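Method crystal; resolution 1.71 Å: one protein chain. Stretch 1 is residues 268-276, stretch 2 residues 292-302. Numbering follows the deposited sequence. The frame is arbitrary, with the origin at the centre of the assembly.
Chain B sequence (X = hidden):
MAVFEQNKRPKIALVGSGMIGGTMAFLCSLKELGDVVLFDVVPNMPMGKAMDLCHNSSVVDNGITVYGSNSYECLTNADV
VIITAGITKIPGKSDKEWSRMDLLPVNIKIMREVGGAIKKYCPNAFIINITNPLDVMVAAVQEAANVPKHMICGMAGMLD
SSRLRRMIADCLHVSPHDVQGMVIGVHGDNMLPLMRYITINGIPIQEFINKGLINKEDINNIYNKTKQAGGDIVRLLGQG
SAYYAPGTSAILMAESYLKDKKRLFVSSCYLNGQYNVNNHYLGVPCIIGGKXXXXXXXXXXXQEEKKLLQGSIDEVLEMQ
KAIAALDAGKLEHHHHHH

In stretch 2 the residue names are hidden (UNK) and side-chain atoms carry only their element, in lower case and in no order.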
ATOM      1  N   SER B 268      11.545 -19.439  -6.020  1.00 29.34           N
ATOM      2  CA  SER B 268      12.609 -20.244  -5.428  1.00 30.81           C
ATOM      3  C   SER B 268      12.021 -21.564  -4.942  1.00 29.67           C
ATOM      4  O   SER B 268      11.255 -21.592  -3.974  1.00 31.50           O
ATOM      5  CB  SER B 268      13.277 -19.477  -4.289  1.00 33.45           C
ATOM      6  OG  SER B 268      14.384 -20.198  -3.778  1.00 37.11           O
ATOM      7  N   CYS B 269      12.378 -22.656  -5.616  1.00 32.75           N
ATOM      8  CA  CYS B 269      11.816 -23.971  -5.351  1.00 29.52           C
ATOM      9  C   CYS B 269      12.912 -24.954  -4.967  1.00 32.70           C
ATOM     10  O   CYS B 269      14.048 -24.858  -5.441  1.00 35.91           O
ATOM     11  CB  CYS B 269      11.078 -24.524  -6.579  1.00 33.89           C
ATOM     12  SG  CYS B 269       9.624 -23.601  -7.075  1.00 35.58           S
ATOM     13  N   TYR B 270      12.550 -25.917  -4.122  1.00 33.44           N
ATOM     14  CA  TYR B 270      13.466 -26.998  -3.772  1.00 37.99           C
ATOM     15  C   TYR B 270      13.684 -27.900  -4.982  1.00 41.01           C
ATOM     16  O   TYR B 270      12.729 -28.460  -5.529  1.00 38.54           O
ATOM     17  CB  TYR B 270      12.914 -27.806  -2.602  1.00 39.94           C
ATOM     18  CG  TYR B 270      13.794 -28.972  -2.222  1.00 44.95           C
ATOM     19  CD1 TYR B 270      14.869 -28.804  -1.359  1.00 47.21           C
ATOM     20  CD2 TYR B 270      13.553 -30.240  -2.730  1.00 48.78           C
ATOM     21  CE1 TYR B 270      15.679 -29.869  -1.014  1.00 54.67           C
ATOM     22  CE2 TYR B 270      14.356 -31.311  -2.392  1.00 51.77           C
ATOM     23  CZ  TYR B 270      15.417 -31.121  -1.534  1.00 52.75           C
ATOM     24  OH  TYR B 270      16.215 -32.191  -1.199  1.00 60.43           O
ATOM     25  N   LEU B 271      14.942 -28.045  -5.393  1.00 39.75           N
ATOM     26  CA  LEU B 271      15.315 -28.855  -6.544  1.00 42.13           C
ATOM     27  C   LEU B 271      16.266 -29.962  -6.114  1.00 49.00           C
ATOM     28  O   LEU B 271      17.165 -29.737  -5.299  1.00 45.28           O
ATOM     29  CB  LEU B 271      15.991 -28.002  -7.619  1.00 37.41           C
ATOM     30  CG  LEU B 271      15.221 -26.779  -8.109  1.00 40.72           C
ATOM     31  CD1 LEU B 271      16.114 -25.934  -9.002  1.00 38.66           C
ATOM     32  CD2 LEU B 271      13.960 -27.203  -8.837  1.00 40.65           C
ATOM     33  N   ASN B 272      16.067 -31.161  -6.666  1.00 48.92           N
ATOM     34  CA  ASN B 272      17.018 -32.265  -6.496  1.00 56.52           C
ATOM     35  C   ASN B 272      17.152 -32.955  -7.852  1.00 50.88           C
ATOM     36  O   ASN B 272      16.431 -33.909  -8.152  1.00 51.40           O
ATOM     37  CB  ASN B 272      16.577 -33.237  -5.409  1.00 63.48           C
ATOM     38  CG  ASN B 272      17.716 -34.115  -4.928  1.00 76.05           C
ATOM     39  OD1 ASN B 272      18.574 -33.673  -4.164  1.00 67.93           O
ATOM     40  ND2 ASN B 272      17.736 -35.365  -5.380  1.00 71.95           N
ATOM     41  N   GLY B 273      18.084 -32.460  -8.664  1.00 46.00           N
ATOM     42  CA  GLY B 273      18.284 -32.969 -10.005  1.00 51.07           C
ATOM     43  C   GLY B 273      18.111 -31.891 -11.053  1.00 50.67           C
ATOM     44  O   GLY B 273      19.014 -31.640 -11.857  1.00 51.99           O
ATOM     45  N   GLN B 274      16.953 -31.236 -11.041  1.00 42.85           N
ATOM     46  CA  GLN B 274      16.647 -30.233 -12.051  1.00 39.63           C
ATOM     47  C   GLN B 274      17.685 -29.121 -12.029  1.00 41.89           C
ATOM     48  O   GLN B 274      18.158 -28.708 -10.966  1.00 39.81           O
ATOM     49  CB  GLN B 274      15.255 -29.640 -11.817  1.00 43.18           C
ATOM     50  CG  GLN B 274      14.135 -30.658 -11.649  1.00 42.67           C
ATOM     51  CD  GLN B 274      13.913 -31.050 -10.200  1.00 47.72           C
ATOM     52  OE1 GLN B 274      14.819 -30.947  -9.371  1.00 45.47           O
ATOM     53  NE2 GLN B 274      12.699 -31.490  -9.885  1.00 45.21           N
ATOM     54  N   TYR B 275      18.038 -28.634 -13.217  1.00 35.77           N
ATOM     55  CA  TYR B 275      18.927 -27.486 -13.366  1.00 40.23           C
ATOM     56  C   TYR B 275      20.303 -27.734 -12.760  1.00 48.49           C
ATOM     57  O   TYR B 275      21.016 -26.783 -12.420  1.00 44.82           O
ATOM     58  CB  TYR B 275      18.301 -26.231 -12.747  1.00 41.97           C
ATOM     59  CG  TYR B 275      17.091 -25.745 -13.504  1.00 36.91           C
ATOM     60  CD1 TYR B 275      17.226 -24.853 -14.556  1.00 34.26           C
ATOM     61  CD2 TYR B 275      15.817 -26.184 -13.174  1.00 37.04           C
ATOM     62  CE1 TYR B 275      16.128 -24.407 -15.258  1.00 38.71           C
ATOM     63  CE2 TYR B 275      14.709 -25.743 -13.871  1.00 36.42           C
ATOM     64  CZ  TYR B 275      14.872 -24.854 -14.913  1.00 36.27           C
ATOM     65  OH  TYR B 275      13.776 -24.408 -15.613  1.00 35.89           O
ATOM     66  N   ASN B 276      20.696 -28.997 -12.619  1.00 49.05           N
ATOM     67  CA  ASN B 276      21.979 -29.358 -12.027  1.00 54.06           C
ATOM     68  C   ASN B 276      22.066 -28.927 -10.567  1.00 52.73           C
ATOM     69  O   ASN B 276      23.164 -28.725 -10.037  1.00 55.57           O
ATOM     70  CB  ASN B 276      23.137 -28.758 -12.832  1.00 57.95           C
ATOM     71  CG  ASN B 276      24.456 -29.443 -12.554  1.00 64.39           C
ATOM     72  OD1 ASN B 276      25.322 -28.896 -11.873  1.00 70.51           O
ATOM     73  ND2 ASN B 276      24.614 -30.655 -13.077  1.00 68.01           N
ATOM     74  N   UNK B 292      -0.199 -26.816  -4.162  1.00 31.93           N
ATOM     75  CA  UNK B 292       1.107 -26.230  -3.928  1.00 29.77           C
ATOM     76  C   UNK B 292       1.919 -26.059  -5.193  1.00 29.87           C
ATOM     77  O   UNK B 292       1.382 -25.668  -6.232  1.00 31.52           O
ATOM     78  N   UNK B 293       3.220 -26.337  -5.118  1.00 30.32           N
ATOM     79  CA  UNK B 293       4.086 -26.332  -6.296  1.00 29.06           C
ATOM     80  C   UNK B 293       3.733 -27.584  -7.096  1.00 31.52           C
ATOM     81  O   UNK B 293       4.196 -28.681  -6.785  1.00 32.17           O
ATOM     82  c   UNK B 293       6.424 -26.087  -7.170  1.00 29.44           C
ATOM     83  c   UNK B 293       5.574 -23.796  -5.312  1.00 36.32           C
ATOM     84  c   UNK B 293       5.881 -25.220  -4.880  1.00 34.55           C
ATOM     85  c   UNK B 293       5.572 -26.304  -5.925  1.00 27.79           C
ATOM     86  N   UNK B 294       2.907 -27.426  -8.128  1.00 29.15           N
ATOM     87  CA  UNK B 294       2.374 -28.582  -8.842  1.00 33.97           C
ATOM     88  C   UNK B 294       3.289 -29.065  -9.953  1.00 29.76           C
ATOM     89  O   UNK B 294       3.275 -30.257 -10.281  1.00 37.11           O
ATOM     90  o   UNK B 294      -1.587 -27.683 -10.105  1.00 35.81           O
ATOM     91  c   UNK B 294       0.992 -28.248  -9.411  1.00 33.89           C
ATOM     92  c   UNK B 294      -1.434 -27.784  -8.870  1.00 38.13           C
ATOM     93  c   UNK B 294      -0.046 -28.037  -8.326  1.00 36.11           C
ATOM     94  o   UNK B 294      -2.377 -27.689  -8.056  1.00 34.70           O
ATOM     95  N   UNK B 295       4.085 -28.174 -10.536  1.00 30.83           N
ATOM     96  CA  UNK B 295       5.016 -28.544 -11.588  1.00 30.96           C
ATOM     97  C   UNK B 295       6.231 -27.640 -11.513  1.00 34.45           C
ATOM     98  O   UNK B 295       6.102 -26.433 -11.295  1.00 32.84           O
ATOM     99  n   UNK B 295       1.351 -28.741 -14.793  1.00 35.99           N
ATOM    100  o   UNK B 295       3.412 -29.116 -15.596  1.00 35.02           O
ATOM    101  c   UNK B 295       3.133 -29.198 -13.223  1.00 34.94           C
ATOM    102  c   UNK B 295       2.637 -29.024 -14.644  1.00 37.06           C
ATOM    103  c   UNK B 295       4.402 -28.415 -12.986  1.00 34.72           C
ATOM    104  N   UNK B 296       7.405 -28.231 -11.698  1.00 29.79           N
ATOM    105  CA  UNK B 296       8.634 -27.488 -11.930  1.00 32.57           C
ATOM    106  C   UNK B 296       9.011 -27.683 -13.389  1.00 32.44           C
ATOM    107  O   UNK B 296       9.160 -28.820 -13.854  1.00 34.05           O
ATOM    108  c   UNK B 296       9.761 -27.948 -10.988  1.00 31.30           C
ATOM    109  c   UNK B 296       9.402 -27.601  -9.541  1.00 40.37           C
ATOM    110  c   UNK B 296      11.082 -27.287 -11.372  1.00 36.90           C
ATOM    111  c   UNK B 296      10.203 -28.360  -8.517  1.00 47.89           C
ATOM    112  N   UNK B 297       9.155 -26.581 -14.110  1.00 31.89           N
ATOM    113  CA  UNK B 297       9.438 -26.612 -15.538  1.00 35.37           C
ATOM    114  C   UNK B 297      10.938 -26.491 -15.737  1.00 37.94           C
ATOM    115  O   UNK B 297      11.594 -25.637 -15.125  1.00 34.06           O
ATOM    116  c   UNK B 297       6.327 -24.549 -16.572  1.00 48.32           C
ATOM    117  c   UNK B 297       9.091 -25.447 -17.744  1.00 36.41           C
ATOM    118  c   UNK B 297       8.680 -25.492 -16.276  1.00 34.94           C
ATOM    119  c   UNK B 297       7.171 -25.721 -16.138  1.00 38.51           C
ATOM    120  N   UNK B 298      11.485 -27.343 -16.599  1.00 37.08           N
ATOM    121  CA  UNK B 298      12.923 -27.428 -16.828  1.00 36.71           C
ATOM    122  C   UNK B 298      13.222 -26.882 -18.221  1.00 36.45           C
ATOM    123  O   UNK B 298      12.982 -27.552 -19.229  1.00 40.21           O
ATOM    124  c   UNK B 298      14.916 -28.987 -16.612  1.00 58.92           C
ATOM    125  o   UNK B 298      16.588 -30.242 -15.476  1.00 51.43           O
ATOM    126  o   UNK B 298      14.549 -31.054 -15.481  1.00 58.26           O
ATOM    127  c   UNK B 298      15.383 -30.181 -15.801  1.00 65.95           C
ATOM    128  c   UNK B 298      13.407 -28.865 -16.662  1.00 42.01           C
ATOM    129  N   UNK B 299      13.755 -25.663 -18.265  1.00 36.92           N
ATOM    130  CA  UNK B 299      14.047 -25.001 -19.526  1.00 36.09           C
ATOM    131  C   UNK B 299      15.178 -25.711 -20.264  1.00 43.05           C
ATOM    132  O   UNK B 299      16.080 -26.295 -19.656  1.00 40.37           O
ATOM    133  c   UNK B 299      13.996 -21.311 -18.208  1.00 35.79           C
ATOM    134  c   UNK B 299      13.391 -22.660 -18.579  1.00 35.85           C
ATOM    135  c   UNK B 299      12.174 -22.463 -19.458  1.00 38.78           C
ATOM    136  c   UNK B 299      14.431 -23.542 -19.278  1.00 37.67           C
ATOM    137  N   UNK B 300      15.126 -25.651 -21.595  1.00 39.43           N
ATOM    138  CA  UNK B 300      16.175 -26.227 -22.436  1.00 39.78           C
ATOM    139  C   UNK B 300      17.261 -25.176 -22.672  1.00 41.14           C
ATOM    140  O   UNK B 300      17.469 -24.667 -23.776  1.00 36.87           O
ATOM    141  c   UNK B 300      16.595 -27.501 -24.583  1.00 57.32           C
ATOM    142  c   UNK B 300      15.585 -26.741 -23.743  1.00 45.19           C
ATOM    143  o   UNK B 300      17.610 -27.964 -24.020  1.00 51.19           O
ATOM    144  o   UNK B 300      16.371 -27.642 -25.803  1.00 61.80           O
ATOM    145  N   UNK B 301      17.958 -24.849 -21.585  1.00 38.10           N
ATOM    146  CA  UNK B 301      19.006 -23.840 -21.632  1.00 39.68           C
ATOM    147  C   UNK B 301      20.161 -24.295 -22.518  1.00 39.16           C
ATOM    148  O   UNK B 301      20.509 -25.478 -22.573  1.00 41.69           O
ATOM    149  c   UNK B 301      19.194 -22.838 -17.827  1.00 36.74           C
ATOM    150  c   UNK B 301      17.990 -21.644 -19.660  1.00 35.05           C
ATOM    151  c   UNK B 301      19.529 -23.540 -20.224  1.00 38.53           C
ATOM    152  c   UNK B 301      18.538 -22.983 -19.196  1.00 36.36           C
ATOM    153  N   UNK B 302      20.760 -23.333 -23.214  1.00 38.67           N
ATOM    154  CA  UNK B 302      21.945 -23.594 -24.012  1.00 43.24           C
ATOM    155  C   UNK B 302      23.188 -23.531 -23.123  1.00 46.95           C
ATOM    156  O   UNK B 302      23.114 -23.279 -21.916  1.00 45.15           O
ATOM    157  o   UNK B 302      22.678 -20.910 -23.612  1.00 41.70           O
ATOM    158  c   UNK B 302      22.224 -21.168 -24.726  1.00 40.27           C
ATOM    159  n   UNK B 302      21.893 -20.222 -25.602  1.00 44.05           N
ATOM    160  c   UNK B 302      22.022 -22.607 -25.178  1.00 35.37           C
TER
HETATM  161  O   HOH W   1      10.714 -31.077 -12.597  1.00 46.44           O

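Position 292 has no side-chain atoms, and its backbone angles, 86/-140, would jam a CB against the preceding carbonyl O; it is Gly 292. Position 293 carries four carbons, forked at the first, one arm two carbons long, and the short arm lies 4.1 Å from SG of Cys 269. This is Ile 293, the near carbon its CG2. The chain turns a corner here.

Position 294 has three carbons, the third bearing two oxygens, and stays clear of stretch 1: Glu 294. Position 295 has the same skeleton ending in one oxygen and one nitrogen, also out of reach; it is Gln 295.

Position 296 again shows four carbons forked at the first with a two-carbon arm, and, as at 293, its CB points toward stretch 1. It is Ile 296. Its CG2 packs 3.8 Å from CD2 of Leu 271, and its CD1 lies 4.4 Å from CB of Cys 269. A water bridges the two stretches, donating to O of Ile 296 and accepting a weak bond from NE2 of Gln 274.

Position 297 repeats the four-carbon fork, yet its CB points away; Ile 297 serves the contact mainly through its carbonyl. Position 298 has three carbons and a terminal pair of oxygens, one of them 3.1 Å from N of Tyr 275. It is Glu 298, and N of Tyr 275 donates to its OE2 at a nearly straight 166°.

Position 299 has four carbons forked at the second, the branching carbon 3.5 Å from OH of Tyr 275: Leu 299. Position 300, two carbons with two oxygens on the second, points away from stretch 1 and is Asp 300. Position 301, four carbons forked at the second, reaches to 4.3 Å from CE1 of Tyr 275; it is Leu 301, touching the ring edge through CD1. Position 302 has two carbons, the second with one oxygen and one nitrogen: Asn 302, whose side chain caps a helix that follows.

The contact has two parts. Ile 293 packs on Cys 269, and Ile 296 on Cys 269 and Leu 271; the strands themselves cross at 71°, too steeply to run side by side. Beyond, Tyr 275 reads the loop backbone: its OH donates to O of Ile 297 at 2.6 Å and accepts from N of Leu 299 at 2.9 Å. One hydroxyl thus satisfies two backbone groups flanking Glu 298, whose carboxylate answers the tyrosine's own N. Side chain pairs with backbone in both directions, while Leu 299 and Leu 301 touch the ring near CE1.

Stretch 2, residues 292-302: GIEQIIELDLN
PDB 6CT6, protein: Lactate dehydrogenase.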